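Local coordinates for probable glutamine synthetase (Pseudomonas aeruginosa, PDB 4HPP), which belongs to the glutamine synthetase family, with an N-terminal beta domain and a catalytic-type domain that holds magnesium and a bound glutamic acid, at residues A129-F134 against Q185-C190. Numbering follows the deposited sequence.
With MG (magnesium ion), chain B; GLU (glutamic acid), chain D.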
# COMPACT_ATOMS: atom_id res chain seq x y z
N ALA A 129 14.43 12.66 43.32
CA ALA A 129 14.13 12.56 41.90
C ALA A 129 15.13 11.58 41.24
O ALA A 129 16.34 11.61 41.50
CB ALA A 129 14.14 13.94 41.25
N PHE A 130 14.57 10.65 40.46
CA PHE A 130 15.31 9.70 39.63
C PHE A 130 15.47 10.25 38.19
O PHE A 130 14.49 10.72 37.59
CB PHE A 130 14.56 8.39 39.54
CG PHE A 130 14.42 7.64 40.82
CD1 PHE A 130 15.21 6.49 41.05
CD2 PHE A 130 13.46 8.00 41.76
CE1 PHE A 130 15.05 5.72 42.21
CE2 PHE A 130 13.31 7.25 42.92
CZ PHE A 130 14.09 6.10 43.16
N GLU A 131 16.70 10.19 37.66
CA GLU A 131 16.97 10.62 36.30
C GLU A 131 17.14 9.33 35.54
O GLU A 131 17.84 8.42 36.02
CB GLU A 131 18.26 11.44 36.19
CG GLU A 131 18.27 12.85 36.82
CD GLU A 131 19.59 13.62 36.53
OE1 GLU A 131 19.59 14.84 36.77
OE2 GLU A 131 20.61 13.04 36.03
N HIS A 132 16.52 9.26 34.36
CA HIS A 132 16.46 8.04 33.61
C HIS A 132 17.04 8.20 32.24
O HIS A 132 16.74 9.18 31.55
CB HIS A 132 15.03 7.60 33.50
CG HIS A 132 14.44 7.06 34.80
ND1 HIS A 132 13.50 7.74 35.53
CD2 HIS A 132 14.61 5.83 35.44
CE1 HIS A 132 13.13 6.99 36.59
NE2 HIS A 132 13.81 5.83 36.53
N GLU A 133 17.91 7.24 31.84
CA GLU A 133 18.41 7.24 30.49
C GLU A 133 17.93 5.96 29.77
O GLU A 133 17.74 4.91 30.39
CB GLU A 133 19.91 7.39 30.47
CG GLU A 133 20.44 8.77 30.83
CD GLU A 133 21.93 8.75 31.18
OE1 GLU A 133 22.51 7.63 31.34
OE2 GLU A 133 22.53 9.86 31.31
N PHE A 134 17.68 6.08 28.46
CA PHE A 134 17.18 4.95 27.70
C PHE A 134 17.58 5.04 26.22
O PHE A 134 17.98 6.12 25.70
CB PHE A 134 15.64 4.84 27.87
CG PHE A 134 14.86 6.05 27.33
CD1 PHE A 134 14.60 7.17 28.14
CD2 PHE A 134 14.35 6.04 26.02
CE1 PHE A 134 13.91 8.24 27.66
CE2 PHE A 134 13.63 7.12 25.55
CZ PHE A 134 13.43 8.22 26.35
N GLN A 185 20.45 7.36 22.49
CA GLN A 185 20.20 7.55 23.87
C GLN A 185 19.48 8.89 24.13
O GLN A 185 19.88 9.95 23.57
CB GLN A 185 21.48 7.50 24.64
CG GLN A 185 21.25 7.28 26.12
CD GLN A 185 22.51 7.24 26.95
OE1 GLN A 185 23.51 7.91 26.64
NE2 GLN A 185 22.46 6.49 28.05
N TYR A 186 18.45 8.82 24.98
CA TYR A 186 17.74 10.00 25.50
C TYR A 186 17.59 9.97 27.02
O TYR A 186 17.76 8.95 27.65
CB TYR A 186 16.37 10.11 24.87
CG TYR A 186 16.51 10.21 23.38
CD1 TYR A 186 16.61 11.48 22.78
CD2 TYR A 186 16.66 9.06 22.56
CE1 TYR A 186 16.79 11.61 21.44
CE2 TYR A 186 16.82 9.20 21.20
CZ TYR A 186 16.89 10.49 20.65
OH TYR A 186 17.06 10.70 19.30
N GLU A 187 17.35 11.14 27.59
CA GLU A 187 17.14 11.27 29.01
C GLU A 187 15.95 12.19 29.27
O GLU A 187 15.81 13.27 28.67
CB GLU A 187 18.38 11.81 29.69
CG GLU A 187 18.30 11.73 31.22
CD GLU A 187 19.48 12.41 31.94
OE1 GLU A 187 19.48 12.47 33.19
OE2 GLU A 187 20.42 12.87 31.28
N VAL A 188 15.08 11.74 30.14
CA VAL A 188 14.04 12.60 30.65
C VAL A 188 14.15 12.71 32.19
O VAL A 188 14.44 11.73 32.89
CB VAL A 188 12.66 12.18 30.15
CG1 VAL A 188 12.35 10.73 30.50
CG2 VAL A 188 11.60 13.13 30.71
N THR A 189 13.98 13.94 32.70
CA THR A 189 14.10 14.21 34.11
C THR A 189 12.77 14.86 34.51
O THR A 189 12.03 15.47 33.69
CB THR A 189 15.27 15.16 34.46
OG1 THR A 189 15.10 16.37 33.74
CG2 THR A 189 16.64 14.65 34.07
N CYS A 190 12.47 14.74 35.79
CA CYS A 190 11.26 15.30 36.33
C CYS A 190 11.54 16.03 37.62
O CYS A 190 12.64 15.93 38.20
CB CYS A 190 10.25 14.21 36.60
SG CYS A 190 9.68 13.38 35.11
MG MG B . 22.65 11.92 31.99
N GLU D . 25.22 7.21 31.01
CA GLU D . 25.93 7.44 32.33
C GLU D . 25.65 6.41 33.44
O GLU D . 25.62 5.20 33.21
CB GLU D . 25.62 8.84 32.85
CG GLU D . 26.26 9.94 32.05
CD GLU D . 25.76 11.28 32.45
OE1 GLU D . 26.59 12.05 32.98
OE2 GLU D . 24.55 11.57 32.27
OXT GLU D . 25.41 6.74 34.61
O HOH W 1 13.59 10.24 34.85
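Two antiparallel strands, 129-134 and 185-190, supply two of the magnesium ligands in this glutamine synthetase catalytic domain: Glu-133 and Glu-187, a non-hydrogen-bonded pair, reach the metal from the same face of the sheet. Their CA atoms lie 4.5 Å apart, and CG of Glu-133 packs on CG of Glu-187 before the carboxylates, turned 86° against each other, converge on magnesium. Glutamate suits both places, its two methylenes carrying a hard anionic oxygen out from the backbone. Glu-133 OE2 binds the ion at 2.2 Å and Glu-187 OE2 at 2.5 Å; Glu-180 and OE2 of the bound glutamic acid are further ligands. The other oxygen of Glu-133, OE1, accepts a 2.8 Å hydrogen bond from the ligand's N and another from Gly-234 N, so one carboxylate serves both metal and ligand. Gln-185 lies beside it, its NE2 hydrogen-bonded to Asn-233 OD1 and Thr-232 O.

On the opposite face, chi1 of 63° places CG of Phe-134 between the backbone N and carbonyl carbon, and the end of the side chain comes nearer the other strand. CB of Tyr-186 sits over one face of that ring in a CH-pi contact, while Val-188 CG1 meets its edge; these apolar groups suit a buried face, which helix 196-216 helps to cover. Two strong backbone bonds join Phe-134 and Tyr-186, whereas Val-188 N to His-132 O is weak. Farther along, a water bridges the strands, donating to Phe-130 O and Val-188 O and hydrogen-bonded at 2.6 Å, in the ring plane, to ND1 of His-132.

Next to metal-bound Glu-187, Glu-131 brings a like charge: its OE2 and Glu-187 OE1, both acceptors, lie 3.1 Å apart, with carboxylate planes turned 68°.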